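Local coordinates for DUF5037 domain-containing protein (Ruminococcus gnavus, PDB 4GL6) that is of unknown function, a single-chain member of the DUF5037 family built from two small beta sheets flanked by helices, at residues 8-11 / 12-16; 86-89 / 90-94. All coordinates share one frame; numbering follows the deposited sequence.

Interaction 1: 8-11 / 12-16; sequences IKIE and TYLQE
Thr12 turns both its backbone N-H and its hydroxyl back onto the carbonyl oxygen of Ile8, one turn earlier in the amphipathic helix 6-18, which packs against the antiparallel sheet of strands 22-28, 40-46, 54-59 and 69-70. Thr12 N lies 2.9 Å from Ile8 O, and Thr12 OG1 gives its proton to the same Ile8 O at 2.7 Å. The two donors come from opposite faces of the carbonyl plane, so each has its own approach to the oxygen. The hydroxyl can do this because OG1 sits beside the backbone N (chi1 -58°) and leans back along the helix. Threonine suits this exposed position: the helix itself supplies an acceptor for its hydroxyl.

The next carbonyls are used in the ordinary i to i+4 way. Lys9 O accepts from Tyr13 N at 3.0 Å, and Glu11 O from Gln15 N at 3.1 Å. The bond from Leu14 N to Ile10 O is almost straight at the hydrogen, 176°.

Three side chains, Lys9, Glu11 and Tyr13, take their polar partners from beyond the helix. Lys9, extended from CB onward, carries NZ to Ser66 O and Asn60 OD1; Glu11 OE2 accepts from the backbone N of Val24 on an edge strand; Tyr13 OH bonds to Asp73 OD2. A long lysine, a carboxylate and a phenol thus tie the helix to its sheet and loops by polar links, whereas Ile10 and Leu14 make up the apolar face turned to the sheet. Branched and buried, these two run alongside each other onto Tyr58 and the strands 22-28 and 40-46. Their mutual contact is made by methyl groups, Ile10 CG2 resting 4.0 Å from Leu14 CD1.

Interaction 2: 86-89 / 90-94; sequences SMIE and EAISQ
Ile88 and Ile92, one turn apart, stand next to each other off one face of their helix, the CG2 methyl of Ile88 set 3.6 Å from CG1 of Ile92. CG2 of Ile88, opposite its own backbone N, reaches forward along the helix to CG1 of Ile92, which leans back toward it beside the N of Ile92. Their large apolar side chains suit a buried site: both reach Val144 on strand 140-147, and Ile88 also touches Tyr167, while Ile92 touches Tyr163. They form the inner face of helix 75-95, which packs on the mixed sheet and also meets helix 156-171; small Ala91 also touches Tyr163.

On another side, Glu89, extended beyond CG, brings OE2 to a hydrogen bond with Tyr99 OH, while its CG passes 4.2 Å from Ser93 CB. In Ser93, chi1 of 59° turns OG back toward the previous turn, where it donates to Glu89 O at 2.7 Å. Ser93 N bonds to the same oxygen at 2.8 Å. Ile88 O is shared too, accepting in its plane from Ile92 N and, 48° above that plane, from Ala91 N, where the helix kinks.

From the N terminus, interaction 1 comes first, within helix 6-18, and is complete before the chain enters the antiparallel sheet of strands 22-28 to 69-70. The chain then runs into helix 75-95, whose later turns hold interaction 2 just before strand 99-104 opens the mixed sheet. The pairs in each contact are about one helical turn apart, so neither closes a long loop, and the two stand in series without nesting or crossing. The centres of interactions 1 and 2 are about 32 Å apart. Residues 8-16 belong to the helix packed on the first sheet, and residues 86-94 to the one that rests on the second sheet and touches helix 156-171.

Interaction 1: 8-11 / 12-16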
ATOM      1  N   ILE A   8      10.088  -3.901  21.145  1.00 68.18           N
ATOM      2  CA  ILE A   8      11.529  -3.635  21.185  1.00 69.75           C
ATOM      3  C   ILE A   8      12.290  -4.740  20.440  1.00 70.86           C
ATOM      4  O   ILE A   8      13.280  -4.445  19.760  1.00 73.28           O
ATOM      5  CB  ILE A   8      12.065  -3.438  22.642  1.00 74.66           C
ATOM      6  CG1 ILE A   8      11.597  -2.094  23.251  1.00 76.71           C
ATOM      7  CG2 ILE A   8      13.595  -3.501  22.704  1.00 72.23           C
ATOM      8  CD1 ILE A   8      10.108  -1.939  23.541  1.00 80.04           C
ATOM      9  N   LYS A   9      11.826  -5.991  20.555  1.00 68.50           N
ATOM     10  CA  LYS A   9      12.460  -7.106  19.841  1.00 67.24           C
ATOM     11  C   LYS A   9      12.367  -6.899  18.319  1.00 63.67           C
ATOM     12  O   LYS A   9      13.367  -7.054  17.613  1.00 70.41           O
ATOM     13  CB  LYS A   9      11.862  -8.466  20.246  1.00 67.54           C
ATOM     14  CG  LYS A   9      12.119  -8.923  21.685  1.00 70.24           C
ATOM     15  CD  LYS A   9      11.595 -10.343  21.904  1.00 69.87           C
ATOM     16  CE  LYS A   9      11.768 -10.823  23.339  1.00 71.34           C
ATOM     17  NZ  LYS A   9      11.300 -12.223  23.538  1.00 69.69           N
ATOM     18  N   ILE A  10      11.184  -6.507  17.846  1.00 57.03           N
ATOM     19  CA  ILE A  10      10.932  -6.269  16.417  1.00 53.85           C
ATOM     20  C   ILE A  10      11.718  -5.061  15.923  1.00 55.69           C
ATOM     21  O   ILE A  10      12.357  -5.137  14.869  1.00 55.85           O
ATOM     22  CB  ILE A  10       9.423  -6.081  16.104  1.00 51.18           C
ATOM     23  CG1 ILE A  10       8.658  -7.379  16.402  1.00 49.71           C
ATOM     24  CG2 ILE A  10       9.202  -5.721  14.629  1.00 46.88           C
ATOM     25  CD1 ILE A  10       7.160  -7.246  16.425  1.00 46.56           C
ATOM     26  N   GLU A  11      11.661  -3.960  16.673  1.00 58.33           N
ATOM     27  CA  GLU A  11      12.429  -2.738  16.351  1.00 59.13           C
ATOM     28  C   GLU A  11      13.944  -3.038  16.260  1.00 62.09           C
ATOM     29  O   GLU A  11      14.612  -2.587  15.316  1.00 63.86           O
ATOM     30  CB  GLU A  11      12.155  -1.614  17.375  1.00 60.76           C
ATOM     31  CG  GLU A  11      10.770  -0.963  17.270  1.00 63.44           C
ATOM     32  CD  GLU A  11      10.411  -0.023  18.430  1.00 67.98           C
ATOM     33  OE1 GLU A  11      11.238   0.216  19.341  1.00 73.66           O
ATOM     34  OE2 GLU A  11       9.275   0.505  18.436  1.00 68.98           O
ATOM     35  N   THR A  12      14.461  -3.813  17.219  1.00 61.89           N
ATOM     36  CA  THR A  12      15.888  -4.174  17.245  1.00 64.25           C
ATOM     37  C   THR A  12      16.277  -5.021  16.037  1.00 62.63           C
ATOM     38  O   THR A  12      17.325  -4.785  15.433  1.00 63.27           O
ATOM     39  CB  THR A  12      16.272  -4.909  18.542  1.00 67.01           C
ATOM     40  OG1 THR A  12      15.958  -4.066  19.648  1.00 69.91           O
ATOM     41  CG2 THR A  12      17.771  -5.257  18.585  1.00 66.59           C
ATOM     42  N   TYR A  13      15.426  -5.982  15.682  1.00 59.41           N
ATOM     43  CA  TYR A  13      15.674  -6.821  14.510  1.00 58.45           C
ATOM     44  C   TYR A  13      15.745  -5.991  13.212  1.00 57.42           C
ATOM     45  O   TYR A  13      16.714  -6.106  12.466  1.00 61.67           O
ATOM     46  CB  TYR A  13      14.634  -7.957  14.378  1.00 56.73           C
ATOM     47  CG  TYR A  13      14.554  -8.473  12.961  1.00 55.59           C
ATOM     48  CD1 TYR A  13      15.543  -9.309  12.444  1.00 56.94           C
ATOM     49  CD2 TYR A  13      13.528  -8.056  12.109  1.00 52.41           C
ATOM     50  CE1 TYR A  13      15.488  -9.748  11.120  1.00 56.16           C
ATOM     51  CE2 TYR A  13      13.475  -8.478  10.789  1.00 52.03           C
ATOM     52  CZ  TYR A  13      14.454  -9.321  10.294  1.00 52.43           C
ATOM     53  OH  TYR A  13      14.365  -9.752   8.993  1.00 49.44           O
ATOM     54  N   LEU A  14      14.710  -5.191  12.956  1.00 55.10           N
ATOM     55  CA  LEU A  14      14.617  -4.359  11.745  1.00 54.73           C
ATOM     56  C   LEU A  14      15.811  -3.418  11.573  1.00 60.52           C
ATOM     57  O   LEU A  14      16.366  -3.315  10.461  1.00 62.04           O
ATOM     58  CB  LEU A  14      13.290  -3.583  11.702  1.00 52.65           C
ATOM     59  CG  LEU A  14      12.028  -4.416  11.446  1.00 48.87           C
ATOM     60  CD1 LEU A  14      10.739  -3.632  11.628  1.00 45.88           C
ATOM     61  CD2 LEU A  14      12.048  -4.974  10.033  1.00 48.57           C
ATOM     62  N   GLN A  15      16.230  -2.785  12.675  1.00 66.00           N
ATOM     63  CA  GLN A  15      17.393  -1.897  12.660  1.00 70.94           C
ATOM     64  C   GLN A  15      18.675  -2.666  12.341  1.00 74.30           C
ATOM     65  O   GLN A  15      19.447  -2.230  11.486  1.00 75.46           O
ATOM     66  CB  GLN A  15      17.526  -1.109  13.969  1.00 77.55           C
ATOM     67  CG  GLN A  15      18.775  -0.228  14.040  1.00 85.91           C
ATOM     68  CD  GLN A  15      18.718   0.819  15.128  1.00 93.88           C
ATOM     69  OE1 GLN A  15      17.984   0.683  16.108  1.00101.91           O
ATOM     70  NE2 GLN A  15      19.515   1.868  14.973  1.00100.86           N
ATOM     71  N   GLU A  16      18.889  -3.790  13.029  1.00 74.05           N
ATOM     72  CA  GLU A  16      20.043  -4.659  12.767  1.00 78.33           C
ATOM     73  C   GLU A  16      20.038  -5.219  11.341  1.00 74.98           C
ATOM     74  O   GLU A  16      21.090  -5.320  10.730  1.00 73.72           O
ATOM     75  CB  GLU A  16      20.126  -5.825  13.769  1.00 83.45           C
ATOM     76  CG  GLU A  16      20.569  -5.421  15.175  1.00 94.01           C
ATOM     77  CD  GLU A  16      20.606  -6.586  16.172  1.00 98.58           C
ATOM     78  OE1 GLU A  16      20.080  -7.681  15.869  1.00 97.54           O
ATOM     79  OE2 GLU A  16      21.165  -6.407  17.279  1.00 96.18           O
TER

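Interaction 2: 86-89 / 90-94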
ATOM      1  N   SER A  86       5.355   6.350  -5.323  1.00 49.46           N
ATOM      2  CA  SER A  86       6.149   7.391  -5.958  1.00 53.88           C
ATOM      3  C   SER A  86       5.733   7.636  -7.421  1.00 54.43           C
ATOM      4  O   SER A  86       5.533   8.777  -7.833  1.00 52.02           O
ATOM      5  CB  SER A  86       7.637   7.025  -5.878  1.00 56.23           C
ATOM      6  OG  SER A  86       8.428   8.092  -6.345  1.00 59.33           O
HETATM    7  N   MSE A  87       5.611   6.551  -8.184  1.00 55.59           N
HETATM    8  CA  MSE A  87       5.200   6.601  -9.602  1.00 54.98           C
HETATM    9  C   MSE A  87       3.773   7.158  -9.792  1.00 53.20           C
HETATM   10  O   MSE A  87       3.511   7.902 -10.748  1.00 57.43           O
HETATM   11  CB  MSE A  87       5.358   5.218 -10.262  1.00 52.27           C
HETATM   12  CG  MSE A  87       6.814   4.777 -10.469  1.00 53.87           C
HETATM   13 SE   MSE A  87       7.005   2.914 -11.178  0.75 51.18          SE
HETATM   14  CE  MSE A  87       7.103   1.901  -9.519  1.00 46.31           C
ATOM     15  N   ILE A  88       2.869   6.825  -8.880  1.00 51.90           N
ATOM     16  CA  ILE A  88       1.516   7.385  -8.917  1.00 53.43           C
ATOM     17  C   ILE A  88       1.552   8.871  -8.511  1.00 54.54           C
ATOM     18  O   ILE A  88       0.895   9.696  -9.155  1.00 50.12           O
ATOM     19  CB  ILE A  88       0.544   6.579  -8.051  1.00 56.28           C
ATOM     20  CG1 ILE A  88       0.395   5.181  -8.658  1.00 59.33           C
ATOM     21  CG2 ILE A  88      -0.828   7.250  -8.020  1.00 55.11           C
ATOM     22  CD1 ILE A  88      -0.399   4.226  -7.815  1.00 59.98           C
ATOM     23  N   GLU A  89       2.358   9.210  -7.491  1.00 54.06           N
ATOM     24  CA  GLU A  89       2.483  10.597  -7.017  1.00 50.65           C
ATOM     25  C   GLU A  89       2.906  11.573  -8.111  1.00 53.65           C
ATOM     26  O   GLU A  89       2.441  12.710  -8.112  1.00 55.14           O
ATOM     27  CB  GLU A  89       3.381  10.711  -5.778  1.00 50.75           C
ATOM     28  CG  GLU A  89       3.264  12.067  -5.068  1.00 53.16           C
ATOM     29  CD  GLU A  89       3.851  12.103  -3.658  1.00 55.59           C
ATOM     30  OE1 GLU A  89       4.473  11.125  -3.198  1.00 56.26           O
ATOM     31  OE2 GLU A  89       3.682  13.140  -2.988  1.00 57.37           O
ATOM     32  N   GLU A  90       3.738  11.121  -9.053  1.00 59.53           N
ATOM     33  CA  GLU A  90       4.118  11.935 -10.223  1.00 63.05           C
ATOM     34  C   GLU A  90       2.890  12.479 -10.973  1.00 61.48           C
ATOM     35  O   GLU A  90       2.940  13.587 -11.485  1.00 67.42           O
ATOM     36  CB  GLU A  90       5.034  11.156 -11.167  1.00 74.17           C
ATOM     37  CG  GLU A  90       6.440  10.984 -10.605  1.00 91.62           C
ATOM     38  CD  GLU A  90       7.274   9.906 -11.294  1.00107.79           C
ATOM     39  OE1 GLU A  90       6.776   9.159 -12.181  1.00111.09           O
ATOM     40  OE2 GLU A  90       8.478   9.810 -10.943  1.00114.27           O
ATOM     41  N   ALA A  91       1.799  11.709 -11.005  1.00 60.03           N
ATOM     42  CA  ALA A  91       0.525  12.141 -11.601  1.00 60.88           C
ATOM     43  C   ALA A  91      -0.378  12.851 -10.577  1.00 56.54           C
ATOM     44  O   ALA A  91      -0.900  13.940 -10.866  1.00 58.48           O
ATOM     45  CB  ALA A  91      -0.216  10.952 -12.199  1.00 57.12           C
ATOM     46  N   ILE A  92      -0.540  12.250  -9.397  1.00 50.58           N
ATOM     47  CA  ILE A  92      -1.424  12.793  -8.342  1.00 48.83           C
ATOM     48  C   ILE A  92      -1.004  14.179  -7.846  1.00 53.35           C
ATOM     49  O   ILE A  92      -1.868  15.033  -7.619  1.00 57.19           O
ATOM     50  CB  ILE A  92      -1.578  11.820  -7.138  1.00 45.52           C
ATOM     51  CG1 ILE A  92      -2.259  10.493  -7.558  1.00 43.24           C
ATOM     52  CG2 ILE A  92      -2.385  12.445  -5.991  1.00 45.60           C
ATOM     53  CD1 ILE A  92      -3.704  10.587  -8.030  1.00 40.54           C
ATOM     54  N   SER A  93       0.304  14.419  -7.731  1.00 56.35           N
ATOM     55  CA  SER A  93       0.817  15.724  -7.262  1.00 57.27           C
ATOM     56  C   SER A  93       0.518  16.886  -8.192  1.00 57.75           C
ATOM     57  O   SER A  93       0.568  18.042  -7.747  1.00 60.98           O
ATOM     58  CB  SER A  93       2.311  15.666  -7.009  1.00 59.21           C
ATOM     59  OG  SER A  93       2.974  15.307  -8.207  1.00 64.45           O
ATOM     60  N   GLN A  94       0.270  16.576  -9.472  1.00 56.68           N
ATOM     61  CA  GLN A  94      -0.107  17.581 -10.472  0.50 58.42           C
ATOM     62  C   GLN A  94      -1.626  17.811 -10.489  1.00 56.24           C
ATOM     63  O   GLN A  94      -2.089  18.844 -10.963  1.00 57.21           O
ATOM     64  CB  GLN A  94       0.363  17.174 -11.874  0.50 60.43           C
ATOM     65  CG  GLN A  94       1.862  16.977 -12.042  0.50 61.17           C
ATOM     66  CD  GLN A  94       2.284  16.966 -13.505  0.50 61.96           C
ATOM     67  OE1 GLN A  94       2.561  18.015 -14.086  0.50 63.00           O
ATOM     68  NE2 GLN A  94       2.356  15.780 -14.097  0.50 59.62           N
TER